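Local coordinates for protein filamentous hemagglutinin (PDB 1RWR) that is a Bordetella pertussis adhesin whose beta-helical TPS domain probably directs its export through the two-partner secretion pathway, at residues A[4-9]-A[35-40]; A[23-28]-A[67-72]. All coordinates share one frame; numbering follows the deposited sequence.

How the contacts relate
Contacts 1 and 2 lie at the N-terminal end of the beta-helix, with their own centres about 16 Å apart. Their segments alternate along the chain, 4-9, 23-28, 35-40 and 67-72, so the two pairings cross along the chain. The point of junction is Asn-68, whose ND2 lies 3.0 Å from Gln-8 O in a probable, weak hydrogen bond while also serving Ile-23 O within contact 2. Asn-34 gives a second bridge: its OD1 is hydrogen-bonded to Thr-9 OG1 of contact 1 and to Ala-24 N of contact 2. Contact 1 pairs backbone along a sheet edge, whereas contact 2 joins two loops largely through side chains.

Contact 1 of 2, residues A[4-9]-A[35-40]; sequences VPQGQT and KFQQFN
Val-4, Gln-37 and Gln-38 show how segment 4-9 is set beside segment 35-40: their side chains lie alongside one another, pointing the same way. With CG1 anti to its backbone N (chi1 -179°), Val-4 sets this methyl 3.7 Å from Gln-37 OE1 and turns CG2 to Gln-38 NE2. That NE2 donates only weakly to Gln-37 OE1, while Gln-38 OE1 is hydrogen-bonded to Gln-1 N. The backbone explains the shared direction, because Gln-37 and Gln-38 both face Val-4 in a classic beta bulge at the corner the chain turns at Gln-37. Val-4 N donates to Gln-38 O at 2.9 Å, almost straight and on a lone pair, and Gln-37 N returns a more bent bond to Val-4 O at 2.8 Å.

Beyond the bulge Gln-6 N donates to Lys-35 O at 2.9 Å, from above the carbonyl plane. The extended Gln-6 side chain crosses Lys-35 and Gln-37 obliquely, NE2 resting 3.6 Å from Lys-35 CB. Its amide plane is turned 49° from that of Gln-37; the polar ends diverge, Gln-6 NE2 to Thr-81 OG1 and Gln-37 NE2 to Asp-82 OD2.

The CB of Phe-36 is directed away from segment 4-9, yet its ring still touches it: CD1 is 3.6 Å from Pro-5 CA, and CZ meets Thr-9 CG2, the two side chains crossing at about a right angle. Phe-39 CD1 lies over the centre of the Phe-36 ring, 3.5 Å above its plane.

Strand 4-5 thus pairs antiparallel alongside strand 31-36, outermost in a parallel sheet, consistent with capping the beta-helix end. Backbone bonds therefore engage this sheet edge, while one water joining Gln-6 O, Lys-35 N and Thr-9 OG1, itself also hydrogen-bonded to Asn-34 OD1, extends the polar link.

Contact 2 of 2, residues A[23-28]-A[67-72]; sequences IADPNS and PNLTRQ
Neither segment 23-28 nor segment 67-72 forms regular strand, and their backbones come closest where Asp-25 CA lies 4.7 Å from Leu-69 CA. They are connecting loops of the beta-helix: the first leads from strand 20-22 to strand 31-36, the second from strand 61-63 to strand 75-80.

Asp-25 carries the polar half of the contact. Its CG is anti to the backbone N (chi1 -159°), which swings the carboxylate across the Thr-70 side chain at about a right angle. Thr-70 then grips both oxygens: its N donates to Asp-25 OD1 at 2.9 Å, from above the carboxylate plane, and its OG1 donates to the syn lone pair of Asp-25 OD2 at 2.7 Å. Arg-71 adds a salt bridge from NH1 to the same OD2, though as a hydrogen bond it is weak. Asp-25 meets the guanidinium at its edge, near its plane, with the carboxylate and guanidinium planes 63° apart. Several donors around Asp-25 would be expected to stabilise its charged form.

The Arg-71 chain, extended from CG to NE, slides past Pro-26 in the opposite direction, with Arg-71 CG 3.7 Å from Pro-26 CG. Pro-26 C and O lie over one face of the guanidinium, a position that yields no hydrogen bond.

Leu-69 CD2 packs 3.7 Å from Pro-26 CD and also reaches Ile-23 CG1. The packing extends to strand 45-50, where Ile-23 touches Phe-48 and both Ile-23 and Leu-69 touch Asn-50.

Farther along, Ile-23 O accepts from Asn-66 ND2 and from Asn-68. Asn-68 ND2 donates at 3.1 Å to Ile-23 O, which lies in the Asn-68 amide plane, whereas the donor itself stands 62° out of the Ile-23 carbonyl plane.

Contact 1 of 2, residues A[4-9]-A[35-40]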
loop_
_atom_site.group_PDB
_atom_site.type_symbol
_atom_site.label_atom_id
_atom_site.label_comp_id
_atom_site.label_asym_id
_atom_site.label_seq_id
_atom_site.Cartn_x
_atom_site.Cartn_y
_atom_site.Cartn_z
ATOM N N VAL A 4 -8.137 -5.336 -17.592
ATOM C CA VAL A 4 -9.263 -4.962 -18.424
ATOM C C VAL A 4 -9.676 -3.559 -18.040
ATOM O O VAL A 4 -10.358 -3.378 -17.041
ATOM C CB VAL A 4 -10.453 -5.969 -18.264
ATOM C CG1 VAL A 4 -11.622 -5.584 -19.144
ATOM C CG2 VAL A 4 -10.003 -7.334 -18.616
ATOM N N PRO A 5 -9.257 -2.566 -18.823
ATOM C CA PRO A 5 -9.574 -1.178 -18.488
ATOM C C PRO A 5 -10.993 -0.789 -18.846
ATOM O O PRO A 5 -11.704 -1.503 -19.622
ATOM C CB PRO A 5 -8.604 -0.383 -19.357
ATOM C CG PRO A 5 -8.438 -1.235 -20.595
ATOM C CD PRO A 5 -8.492 -2.669 -20.089
ATOM N N GLN A 6 -11.373 0.359 -18.302
ATOM C CA GLN A 6 -12.632 1.029 -18.607
ATOM C C GLN A 6 -12.373 2.492 -18.953
ATOM O O GLN A 6 -11.314 3.031 -18.640
ATOM C CB GLN A 6 -13.569 0.933 -17.411
ATOM C CG GLN A 6 -14.027 -0.524 -17.166
ATOM C CD GLN A 6 -14.777 -0.771 -15.884
ATOM O OE1 GLN A 6 -15.604 -1.701 -15.820
ATOM N NE2 GLN A 6 -14.527 0.007 -14.881
ATOM N N GLY A 7 -13.315 3.103 -19.669
ATOM C CA GLY A 7 -13.253 4.517 -20.022
ATOM C C GLY A 7 -12.116 4.845 -20.967
ATOM O O GLY A 7 -11.866 4.123 -21.920
ATOM N N GLN A 8 -11.397 5.933 -20.694
ATOM C CA GLN A 8 -10.333 6.385 -21.615
ATOM C C GLN A 8 -9.048 5.561 -21.451
ATOM O O GLN A 8 -8.179 5.543 -22.348
ATOM C CB GLN A 8 -10.053 7.884 -21.442
ATOM C CG GLN A 8 -9.015 8.429 -22.394
ATOM C CD GLN A 8 -8.576 9.912 -22.186
ATOM O OE1 GLN A 8 -8.523 10.685 -23.183
ATOM N NE2 GLN A 8 -8.175 10.277 -20.955
ATOM N N THR A 9 -8.915 4.883 -20.300
ATOM C CA THR A 9 -7.739 4.047 -20.051
ATOM C C THR A 9 -7.589 2.947 -21.118
ATOM O O THR A 9 -8.561 2.256 -21.439
ATOM C CB THR A 9 -7.822 3.428 -18.640
ATOM O OG1 THR A 9 -8.033 4.455 -17.688
ATOM C CG2 THR A 9 -6.492 2.776 -18.239
ATOM N N LYS A 35 -10.240 3.441 -14.115
ATOM C CA LYS A 35 -11.137 2.368 -13.671
ATOM C C LYS A 35 -10.863 1.151 -14.497
ATOM O O LYS A 35 -10.607 1.246 -15.702
ATOM C CB LYS A 35 -12.606 2.784 -13.769
ATOM C CG LYS A 35 -13.010 3.803 -12.685
ATOM C CD LYS A 35 -14.397 4.331 -12.927
ATOM C CE LYS A 35 -14.787 5.362 -11.897
ATOM N NZ LYS A 35 -15.334 4.701 -10.652
ATOM N N PHE A 36 -10.912 0.002 -13.842
ATOM C CA PHE A 36 -10.689 -1.296 -14.445
ATOM C C PHE A 36 -11.755 -2.269 -14.004
ATOM O O PHE A 36 -12.126 -2.307 -12.829
ATOM C CB PHE A 36 -9.371 -1.883 -13.950
ATOM C CG PHE A 36 -8.154 -1.181 -14.449
ATOM C CD1 PHE A 36 -7.504 -1.630 -15.577
ATOM C CD2 PHE A 36 -7.661 -0.049 -13.789
ATOM C CE1 PHE A 36 -6.360 -0.983 -16.058
ATOM C CE2 PHE A 36 -6.514 0.572 -14.267
ATOM C CZ PHE A 36 -5.876 0.106 -15.395
ATOM N N GLN A 37 -12.224 -3.075 -14.947
ATOM C CA GLN A 37 -13.049 -4.234 -14.615
ATOM C C GLN A 37 -12.222 -5.287 -13.856
ATOM O O GLN A 37 -12.724 -5.884 -12.883
ATOM C CB GLN A 37 -13.605 -4.838 -15.901
ATOM C CG GLN A 37 -14.753 -5.779 -15.697
ATOM C CD GLN A 37 -14.355 -7.219 -15.865
ATOM O OE1 GLN A 37 -13.661 -7.582 -16.833
ATOM N NE2 GLN A 37 -14.788 -8.062 -14.925
ATOM N N GLN A 38 -10.982 -5.490 -14.318
ATOM C CA GLN A 38 -10.000 -6.386 -13.734
ATOM C C GLN A 38 -8.624 -5.709 -13.727
ATOM O O GLN A 38 -8.214 -5.109 -14.740
ATOM C CB GLN A 38 -9.897 -7.684 -14.558
ATOM C CG GLN A 38 -11.118 -8.568 -14.423
ATOM C CD GLN A 38 -10.936 -9.883 -15.092
ATOM O OE1 GLN A 38 -10.255 -10.779 -14.550
ATOM N NE2 GLN A 38 -11.508 -10.021 -16.281
ATOM N N PHE A 39 -7.945 -5.765 -12.582
ATOM C CA PHE A 39 -6.558 -5.259 -12.465
ATOM C C PHE A 39 -5.667 -6.250 -11.755
ATOM O O PHE A 39 -5.885 -6.574 -10.568
ATOM C CB PHE A 39 -6.519 -3.916 -11.737
ATOM C CG PHE A 39 -5.184 -3.265 -11.797
ATOM C CD1 PHE A 39 -4.860 -2.451 -12.869
ATOM C CD2 PHE A 39 -4.230 -3.492 -10.799
ATOM C CE1 PHE A 39 -3.598 -1.863 -12.964
ATOM C CE2 PHE A 39 -2.950 -2.942 -10.915
ATOM C CZ PHE A 39 -2.647 -2.135 -11.993
ATOM N N ASN A 40 -4.680 -6.751 -12.475
ATOM C CA ASN A 40 -3.712 -7.686 -11.953
ATOM C C ASN A 40 -2.383 -7.395 -12.605
ATOM O O ASN A 40 -2.337 -7.040 -13.798
ATOM C CB ASN A 40 -4.141 -9.142 -12.279
ATOM C CG ASN A 40 -5.447 -9.497 -11.663
ATOM O OD1 ASN A 40 -5.502 -9.841 -10.476
ATOM N ND2 ASN A 40 -6.533 -9.363 -12.426
HETATM O O HOH W 1 -10.723 4.635 -16.662
#

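Contact 2 of 2, residues A[23-28]-A[67-72]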
loop_
_atom_site.group_PDB
_atom_site.type_symbol
_atom_site.label_atom_id
_atom_site.label_comp_id
_atom_site.label_asym_id
_atom_site.label_seq_id
_atom_site.Cartn_x
_atom_site.Cartn_y
_atom_site.Cartn_z
ATOM N N ILE A 23 -2.684 5.455 -19.152
ATOM C CA ILE A 23 -3.526 6.051 -18.149
ATOM C C ILE A 23 -4.342 7.211 -18.740
ATOM O O ILE A 23 -3.939 7.809 -19.745
ATOM C CB ILE A 23 -2.683 6.563 -16.945
ATOM C CG1 ILE A 23 -1.621 7.598 -17.361
ATOM C CG2 ILE A 23 -1.970 5.408 -16.228
ATOM C CD1 ILE A 23 -1.006 8.336 -16.137
ATOM N N ALA A 24 -5.461 7.503 -18.091
ATOM C CA ALA A 24 -6.319 8.624 -18.423
ATOM C C ALA A 24 -5.642 9.949 -18.176
ATOM O O ALA A 24 -4.804 10.102 -17.275
ATOM C CB ALA A 24 -7.635 8.536 -17.621
ATOM N N ASP A 25 -6.022 10.943 -18.971
ATOM C CA ASP A 25 -5.517 12.305 -18.739
ATOM C C ASP A 25 -5.851 12.714 -17.305
ATOM O O ASP A 25 -6.987 12.518 -16.867
ATOM C CB ASP A 25 -6.166 13.257 -19.744
ATOM C CG ASP A 25 -5.402 14.522 -19.950
ATOM O OD1 ASP A 25 -4.183 14.559 -19.657
ATOM O OD2 ASP A 25 -5.980 15.541 -20.439
ATOM N N PRO A 26 -4.897 13.235 -16.539
ATOM C CA PRO A 26 -5.189 13.653 -15.171
ATOM C C PRO A 26 -6.099 14.860 -15.102
ATOM O O PRO A 26 -6.197 15.660 -16.056
ATOM C CB PRO A 26 -3.817 14.024 -14.582
ATOM C CG PRO A 26 -2.978 14.305 -15.734
ATOM C CD PRO A 26 -3.454 13.367 -16.850
ATOM N N ASN A 27 -6.748 14.998 -13.962
ATOM C CA ASN A 27 -7.564 16.171 -13.697
ATOM C C ASN A 27 -6.684 17.348 -13.344
ATOM O O ASN A 27 -5.453 17.235 -13.388
ATOM C CB ASN A 27 -8.635 15.908 -12.598
ATOM C CG ASN A 27 -8.032 15.513 -11.239
ATOM O OD1 ASN A 27 -6.928 15.971 -10.864
ATOM N ND2 ASN A 27 -8.771 14.696 -10.475
ATOM N N SER A 28 -7.338 18.453 -12.952
ATOM C CA SER A 28 -6.666 19.719 -12.625
ATOM C C SER A 28 -5.736 19.635 -11.421
ATOM O O SER A 28 -4.816 20.470 -11.274
ATOM C CB SER A 28 -7.741 20.824 -12.389
ATOM O OG SER A 28 -8.578 20.502 -11.259
ATOM N N PRO A 67 -1.128 8.680 -25.675
ATOM C CA PRO A 67 -1.954 9.585 -26.482
ATOM C C PRO A 67 -3.073 10.273 -25.712
ATOM O O PRO A 67 -3.605 11.264 -26.219
ATOM C CB PRO A 67 -2.509 8.659 -27.556
ATOM C CG PRO A 67 -2.524 7.372 -26.902
ATOM C CD PRO A 67 -1.284 7.280 -26.107
ATOM N N ASN A 68 -3.416 9.780 -24.514
ATOM C CA ASN A 68 -4.433 10.376 -23.694
ATOM C C ASN A 68 -3.992 11.672 -23.018
ATOM O O ASN A 68 -4.843 12.476 -22.641
ATOM C CB ASN A 68 -4.890 9.416 -22.577
ATOM C CG ASN A 68 -5.619 8.174 -23.105
ATOM O OD1 ASN A 68 -6.243 8.188 -24.187
ATOM N ND2 ASN A 68 -5.588 7.108 -22.312
ATOM N N LEU A 69 -2.686 11.838 -22.807
ATOM C CA LEU A 69 -2.180 12.896 -21.956
ATOM C C LEU A 69 -2.091 14.262 -22.636
ATOM O O LEU A 69 -1.550 14.370 -23.733
ATOM C CB LEU A 69 -0.789 12.570 -21.410
ATOM C CG LEU A 69 -0.668 11.314 -20.545
ATOM C CD1 LEU A 69 0.774 11.093 -20.079
ATOM C CD2 LEU A 69 -1.714 11.324 -19.373
ATOM N N THR A 70 -2.664 15.268 -21.983
ATOM C CA THR A 70 -2.374 16.673 -22.251
ATOM C C THR A 70 -1.417 17.251 -21.191
ATOM O O THR A 70 -0.859 18.347 -21.368
ATOM C CB THR A 70 -3.651 17.522 -22.296
ATOM O OG1 THR A 70 -4.306 17.538 -21.021
ATOM C CG2 THR A 70 -4.647 16.979 -23.265
ATOM N N ARG A 71 -1.261 16.525 -20.083
ATOM C CA ARG A 71 -0.288 16.819 -19.047
ATOM C C ARG A 71 -0.001 15.499 -18.314
ATOM O O ARG A 71 -0.752 14.549 -18.405
ATOM C CB ARG A 71 -0.772 17.849 -18.033
ATOM C CG ARG A 71 -2.050 17.475 -17.303
ATOM C CD ARG A 71 -2.780 18.755 -16.709
ATOM N NE ARG A 71 -4.244 18.780 -16.569
ATOM C CZ ARG A 71 -5.168 18.053 -17.225
ATOM N NH1 ARG A 71 -4.859 17.124 -18.128
ATOM N NH2 ARG A 71 -6.464 18.271 -16.953
ATOM N N GLN A 72 1.086 15.502 -17.568
ATOM C CA GLN A 72 1.477 14.339 -16.797
ATOM C C GLN A 72 0.786 14.325 -15.444
ATOM O O GLN A 72 0.537 15.363 -14.842
ATOM C CB GLN A 72 2.998 14.294 -16.657
ATOM C CG GLN A 72 3.704 14.139 -17.988
ATOM C CD GLN A 72 5.186 14.308 -17.899
ATOM O OE1 GLN A 72 5.650 15.338 -17.376
ATOM N NE2 GLN A 72 5.958 13.310 -18.396
#